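Local coordinates for hypothetical protein Atu0492 (Agrobacterium tumefaciens, PDB 2GMY) that is of unknown function but probably acts in antioxidant defence, like AhpD, at residues Leu37-Ala42 with Gly128-Trp133; Arg86-Trp91 with Glu109-His114. All blocks are in the same frame, centred on the assembly; numbering follows the deposited sequence.

Interaction 1 of 2, residues Leu37-Ala42 with Gly128-Trp133; sequences LIKLRA and GAINTW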
loop_
_atom_site.group_PDB
_atom_site.type_symbol
_atom_site.label_atom_id
_atom_site.label_comp_id
_atom_site.label_asym_id
_atom_site.label_seq_id
_atom_site.Cartn_x
_atom_site.Cartn_y
_atom_site.Cartn_z
ATOM N N LEU A 37 -18.606 -6.632 -18.154
ATOM C CA LEU A 37 -18.260 -5.814 -16.993
ATOM C C LEU A 37 -17.153 -6.460 -16.166
ATOM O O LEU A 37 -16.190 -5.796 -15.763
ATOM C CB LEU A 37 -19.521 -5.627 -16.146
ATOM C CG LEU A 37 -19.388 -4.781 -14.883
ATOM C CD1 LEU A 37 -20.743 -4.192 -14.554
ATOM C CD2 LEU A 37 -18.809 -5.589 -13.702
ATOM N N ILE A 38 -17.314 -7.746 -15.871
ATOM C CA ILE A 38 -16.307 -8.483 -15.100
ATOM C C ILE A 38 -14.948 -8.434 -15.807
ATOM O O ILE A 38 -13.915 -8.144 -15.175
ATOM C CB ILE A 38 -16.743 -9.956 -14.893
ATOM C CG1 ILE A 38 -17.894 -10.037 -13.898
ATOM C CG2 ILE A 38 -15.546 -10.809 -14.465
ATOM C CD1 ILE A 38 -18.678 -11.363 -13.996
ATOM N N LYS A 39 -14.947 -8.716 -17.109
ATOM C CA LYS A 39 -13.689 -8.792 -17.856
ATOM C C LYS A 39 -13.014 -7.438 -17.976
ATOM O O LYS A 39 -11.797 -7.324 -17.796
ATOM C CB LYS A 39 -13.910 -9.384 -19.244
ATOM C CG LYS A 39 -14.204 -10.878 -19.213
ATOM C CD LYS A 39 -14.554 -11.357 -20.613
ATOM C CE LYS A 39 -14.642 -12.854 -20.650
ATOM N NZ LYS A 39 -14.512 -13.311 -22.058
ATOM N N LEU A 40 -13.801 -6.405 -18.268
ATOM C CA LEU A 40 -13.229 -5.074 -18.471
ATOM C C LEU A 40 -12.701 -4.526 -17.153
ATOM O O LEU A 40 -11.557 -4.060 -17.076
ATOM C CB LEU A 40 -14.258 -4.125 -19.101
ATOM C CG LEU A 40 -13.789 -2.682 -19.339
ATOM C CD1 LEU A 40 -12.512 -2.622 -20.185
ATOM C CD2 LEU A 40 -14.908 -1.910 -19.993
ATOM N N ARG A 41 -13.509 -4.612 -16.105
ATOM C CA ARG A 41 -13.083 -4.040 -14.817
ATOM C C ARG A 41 -11.838 -4.722 -14.245
ATOM O O ARG A 41 -10.881 -4.035 -13.849
ATOM C CB ARG A 41 -14.224 -4.040 -13.791
ATOM C CG ARG A 41 -13.823 -3.474 -12.427
ATOM C CD ARG A 41 -13.347 -2.021 -12.487
ATOM N NE ARG A 41 -12.831 -1.655 -11.165
ATOM C CZ ARG A 41 -12.116 -0.565 -10.916
ATOM N NH1 ARG A 41 -11.844 0.306 -11.896
ATOM N NH2 ARG A 41 -11.682 -0.345 -9.677
ATOM N N ALA A 42 -11.822 -6.060 -14.235
ATOM C CA ALA A 42 -10.663 -6.785 -13.704
ATOM C C ALA A 42 -9.411 -6.459 -14.516
ATOM O O ALA A 42 -8.321 -6.283 -13.960
ATOM C CB ALA A 42 -10.927 -8.291 -13.665
ATOM N N GLY A 128 -12.186 -15.223 -11.723
ATOM C CA GLY A 128 -10.964 -16.041 -11.727
ATOM C C GLY A 128 -10.390 -16.173 -13.135
ATOM O O GLY A 128 -9.168 -16.008 -13.333
ATOM N N ALA A 129 -11.262 -16.460 -14.108
ATOM C CA ALA A 129 -10.838 -16.646 -15.494
ATOM C C ALA A 129 -10.145 -15.404 -16.068
ATOM O O ALA A 129 -9.057 -15.507 -16.639
ATOM C CB ALA A 129 -12.012 -17.076 -16.369
ATOM N N ILE A 130 -10.735 -14.223 -15.893
ATOM C CA ILE A 130 -10.094 -13.031 -16.454
ATOM C C ILE A 130 -8.794 -12.755 -15.707
ATOM O O ILE A 130 -7.812 -12.325 -16.300
ATOM C CB ILE A 130 -11.038 -11.793 -16.498
ATOM C CG1 ILE A 130 -10.351 -10.610 -17.203
ATOM C CG2 ILE A 130 -11.572 -11.457 -15.120
ATOM C CD1 ILE A 130 -9.929 -10.905 -18.671
ATOM N N ASN A 131 -8.773 -13.050 -14.408
ATOM C CA ASN A 131 -7.547 -12.846 -13.646
ATOM C C ASN A 131 -6.396 -13.728 -14.162
ATOM O O ASN A 131 -5.223 -13.343 -14.097
ATOM C CB ASN A 131 -7.797 -13.045 -12.151
ATOM C CG ASN A 131 -8.155 -11.743 -11.473
ATOM O OD1 ASN A 131 -7.280 -10.986 -11.048
ATOM N ND2 ASN A 131 -9.449 -11.449 -11.405
ATOM N N THR A 132 -6.752 -14.896 -14.705
ATOM C CA THR A 132 -5.781 -15.777 -15.343
ATOM C C THR A 132 -5.313 -15.180 -16.679
ATOM O O THR A 132 -4.106 -15.064 -16.923
ATOM C CB THR A 132 -6.346 -17.196 -15.497
ATOM O OG1 THR A 132 -6.442 -17.791 -14.189
ATOM C CG2 THR A 132 -5.421 -18.064 -16.356
ATOM N N TRP A 133 -6.250 -14.795 -17.541
ATOM C CA TRP A 133 -5.859 -14.174 -18.817
ATOM C C TRP A 133 -4.988 -12.936 -18.591
ATOM O O TRP A 133 -3.991 -12.738 -19.290
ATOM C CB TRP A 133 -7.079 -13.781 -19.648
ATOM C CG TRP A 133 -7.804 -14.916 -20.285
ATOM C CD1 TRP A 133 -9.097 -15.294 -20.051
ATOM C CD2 TRP A 133 -7.300 -15.805 -21.293
ATOM N NE1 TRP A 133 -9.425 -16.373 -20.848
ATOM C CE2 TRP A 133 -8.339 -16.706 -21.616
ATOM C CE3 TRP A 133 -6.066 -15.929 -21.950
ATOM C CZ2 TRP A 133 -8.186 -17.729 -22.581
ATOM C CZ3 TRP A 133 -5.907 -16.944 -22.902
ATOM C CH2 TRP A 133 -6.963 -17.830 -23.205
#

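Interaction 2 of 2, residues Arg86-Trp91 with Glu109-His114; sequences RALLGW and ETLRAH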
loop_
_atom_site.group_PDB
_atom_site.type_symbol
_atom_site.label_atom_id
_atom_site.label_comp_id
_atom_site.label_asym_id
_atom_site.label_seq_id
_atom_site.Cartn_x
_atom_site.Cartn_y
_atom_site.Cartn_z
ATOM N N ARG A 86 -23.283 -1.902 -9.778
ATOM C CA ARG A 86 -22.418 -1.489 -8.670
ATOM C C ARG A 86 -22.108 -2.615 -7.701
ATOM O O ARG A 86 -20.987 -2.719 -7.196
ATOM C CB ARG A 86 -22.994 -0.300 -7.898
ATOM C CG ARG A 86 -23.061 0.945 -8.733
ATOM C CD ARG A 86 -23.607 2.117 -7.921
ATOM N NE ARG A 86 -22.632 2.598 -6.938
ATOM C CZ ARG A 86 -21.587 3.374 -7.231
ATOM N NH1 ARG A 86 -21.369 3.783 -8.480
ATOM N NH2 ARG A 86 -20.749 3.735 -6.265
ATOM N N ALA A 87 -23.104 -3.460 -7.442
ATOM C CA ALA A 87 -22.922 -4.595 -6.551
ATOM C C ALA A 87 -21.891 -5.538 -7.162
ATOM O O ALA A 87 -20.977 -6.013 -6.492
ATOM C CB ALA A 87 -24.240 -5.301 -6.356
ATOM N N LEU A 88 -22.030 -5.793 -8.454
ATOM C CA LEU A 88 -21.099 -6.664 -9.154
ATOM C C LEU A 88 -19.688 -6.061 -9.175
ATOM O O LEU A 88 -18.724 -6.742 -8.858
ATOM C CB LEU A 88 -21.604 -6.922 -10.578
ATOM C CG LEU A 88 -20.764 -7.826 -11.482
ATOM C CD1 LEU A 88 -20.409 -9.151 -10.805
ATOM C CD2 LEU A 88 -21.496 -8.061 -12.810
ATOM N N LEU A 89 -19.584 -4.776 -9.519
ATOM C CA LEU A 89 -18.281 -4.081 -9.563
ATOM C C LEU A 89 -17.548 -4.152 -8.216
ATOM O O LEU A 89 -16.338 -4.397 -8.166
ATOM C CB LEU A 89 -18.469 -2.627 -9.999
ATOM C CG LEU A 89 -18.733 -2.459 -11.495
ATOM C CD1 LEU A 89 -19.448 -1.147 -11.794
ATOM C CD2 LEU A 89 -17.432 -2.583 -12.304
ATOM N N GLY A 90 -18.283 -3.960 -7.122
ATOM C CA GLY A 90 -17.681 -4.072 -5.778
ATOM C C GLY A 90 -17.033 -5.431 -5.554
ATOM O O GLY A 90 -15.946 -5.541 -4.946
ATOM N N TRP A 91 -17.687 -6.475 -6.069
ATOM C CA TRP A 91 -17.188 -7.837 -5.912
ATOM C C TRP A 91 -16.025 -8.100 -6.858
ATOM O O TRP A 91 -15.021 -8.724 -6.469
ATOM C CB TRP A 91 -18.311 -8.828 -6.166
ATOM C CG TRP A 91 -18.005 -10.249 -5.816
ATOM C CD1 TRP A 91 -17.995 -11.320 -6.675
ATOM C CD2 TRP A 91 -17.703 -10.785 -4.515
ATOM N NE1 TRP A 91 -17.714 -12.478 -5.996
ATOM C CE2 TRP A 91 -17.526 -12.183 -4.672
ATOM C CE3 TRP A 91 -17.568 -10.226 -3.242
ATOM C CZ2 TRP A 91 -17.212 -13.028 -3.596
ATOM C CZ3 TRP A 91 -17.262 -11.074 -2.162
ATOM C CH2 TRP A 91 -17.095 -12.457 -2.356
ATOM N N GLU A 109 -22.324 -9.137 0.861
ATOM C CA GLU A 109 -23.734 -8.884 1.194
ATOM C C GLU A 109 -24.443 -8.108 0.076
ATOM O O GLU A 109 -25.580 -8.414 -0.307
ATOM C CB GLU A 109 -23.834 -8.108 2.515
ATOM C CG GLU A 109 -25.260 -7.843 2.963
ATOM C CD GLU A 109 -25.357 -6.979 4.212
ATOM O OE1 GLU A 109 -24.391 -6.246 4.542
ATOM O OE2 GLU A 109 -26.426 -7.018 4.854
ATOM N N THR A 110 -23.767 -7.081 -0.426
ATOM C CA THR A 110 -24.313 -6.256 -1.498
ATOM C C THR A 110 -24.491 -7.094 -2.769
ATOM O O THR A 110 -25.500 -6.985 -3.470
ATOM C CB THR A 110 -23.393 -5.048 -1.718
ATOM O OG1 THR A 110 -23.330 -4.295 -0.492
ATOM C CG2 THR A 110 -23.885 -4.162 -2.841
ATOM N N LEU A 111 -23.518 -7.956 -3.052
ATOM C CA LEU A 111 -23.629 -8.864 -4.192
ATOM C C LEU A 111 -24.834 -9.796 -4.043
ATOM O O LEU A 111 -25.620 -9.972 -4.988
ATOM C CB LEU A 111 -22.332 -9.660 -4.358
ATOM C CG LEU A 111 -22.297 -10.601 -5.571
ATOM C CD1 LEU A 111 -22.080 -9.844 -6.870
ATOM C CD2 LEU A 111 -21.240 -11.679 -5.366
ATOM N N ARG A 112 -24.982 -10.351 -2.841
ATOM C CA ARG A 112 -26.068 -11.289 -2.535
ATOM C C ARG A 112 -27.436 -10.657 -2.706
ATOM O O ARG A 112 -28.412 -11.349 -3.001
ATOM C CB ARG A 112 -25.945 -11.782 -1.102
ATOM C CG ARG A 112 -25.232 -13.074 -0.965
ATOM C CD ARG A 112 -25.182 -13.480 0.507
ATOM N NE ARG A 112 -26.402 -14.137 0.967
ATOM C CZ ARG A 112 -27.194 -13.699 1.946
ATOM N NH1 ARG A 112 -26.921 -12.553 2.585
ATOM N NH2 ARG A 112 -28.281 -14.403 2.266
ATOM N N ALA A 113 -27.512 -9.349 -2.489
ATOM C CA ALA A 113 -28.767 -8.629 -2.666
ATOM C C ALA A 113 -29.325 -8.808 -4.089
ATOM O O ALA A 113 -30.540 -8.905 -4.289
ATOM C CB ALA A 113 -28.579 -7.167 -2.326
ATOM N N HIS A 114 -28.427 -8.943 -5.066
ATOM C CA HIS A 114 -28.791 -8.860 -6.489
ATOM C C HIS A 114 -28.625 -10.142 -7.285
ATOM O O HIS A 114 -29.035 -10.199 -8.442
ATOM C CB HIS A 114 -27.956 -7.776 -7.161
ATOM C CG HIS A 114 -28.264 -6.406 -6.665
ATOM N ND1 HIS A 114 -29.297 -5.653 -7.174
ATOM C CD2 HIS A 114 -27.697 -5.663 -5.684
ATOM C CE1 HIS A 114 -29.347 -4.498 -6.535
ATOM N NE2 HIS A 114 -28.389 -4.478 -5.627
#

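Interaction 1 of 2, residues Leu37-Ala42 with Gly128-Trp133
The carboxamide of Asn131 is the flat group in this contact: Ala42 CB lies well out of its plane, beside the amide nitrogen, at 4.2 Å from Asn131 ND2. Both polar atoms of the amide are bonded to other residues, ND2 to Ile127 O and Thr96 OG1 and OD1 to Arg135 NH1 and Asn46 ND2. A first torsion of -92°, away from a staggered value, carries Asn131 CG to this position, and bonds at both ends of the amide fix its rotation. The contact joins two long helices in the core of the all-helical AhpD-like fold, 32-45 and 117-139. The short segments run in roughly the same direction, with a crossing angle of -41° and axes 9.2 Å apart. Ile130 does most of the packing. Its side chain packs against Ile38 and Ala42, one turn apart on the facing helix, and against the backbone of Lys39. With CG1 anti to the backbone N (chi1 -175°), CG2 takes the crowded position between N and the carbonyl carbon. CG1 rests on the backbone of the facing helix, 3.6 Å from Lys39 O, an oxygen that accepts a hydrogen bond from Ser43 OG. CG2 reaches mainly side chains; Ile38 and Ile130 cross obliquely, their CG2 atoms 4.1 Å apart. Lys39 adds its CG, 4.3 Å from Ile130 CB, before the chain leads away to the NZ salt bridge with Glu22. The closest side-chain touch is methyl on methyl, Ile130 CG2 at 3.5 Å from Ala42 CB.

Interaction 2 of 2, residues Arg86-Trp91 with Glu109-His114
Leu111 sets one methyl almost squarely over the five-membered ring of Trp91, toward the rim of the indole: CD2 is 3.5 Å from the centroid of that ring and 8° off its normal, a CH-pi contact over one face. Both side chains carry CG anti to the backbone N (Leu111 chi1 -177°), and they cross at about a right angle. The other methyl of Leu111 turns to the facing helix, its CD1 4.0 Å from Trp91 CB and 4.3 Å from Leu88 CD1. Ala87, short enough to allow a CA-CA approach of 4.9 Å to Leu111, puts its CB against three groups. Thr110 CG2, anti to the backbone N, comes to 3.7 Å from Ala87 CB, while Thr110 OG1 turns back to Asp106 O. The His114 ring meets the same methyl obliquely, its CD2 at 3.5 Å from Ala87 CB. Thr110 O touches that methyl too, and also lies in plane at the edge of the imidazole. This is an inclined helix-helix packing of the all-helical AhpD-like fold, nearer antiparallel than parallel at 140°, with small Ala87 at the closest approach. Helix 105-114 packs against helix 83-96, while helix 117-139 meets Leu111 through Ile120 and bonds Trp91 NE1 through Thr124 OG1, and helix 32-45 lies against Leu88.

From the N terminus, after helices 7-10 and 12-26, helix 32-45 supplies the first half of interaction 1; the chain then passes helices 49-61 and 66-70 to helix 83-96, which opens interaction 2. Helix 105-114 closes that shorter loop, and helix 117-139, the next along the chain, closes the longer one by returning to helix 32-45. Interaction 2 is therefore nested inside the loop of interaction 1. Their centres lie 16 Å apart, one near the middle of the chain and the other toward its periphery, yet they touch: Leu37 CD2 packs 3.6 Å from Leu89 CD2, and Ile38 CG1 approaches Leu88 CD1. Together they tie helices 32-45, 83-96, 105-114 and 117-139 into one bundle.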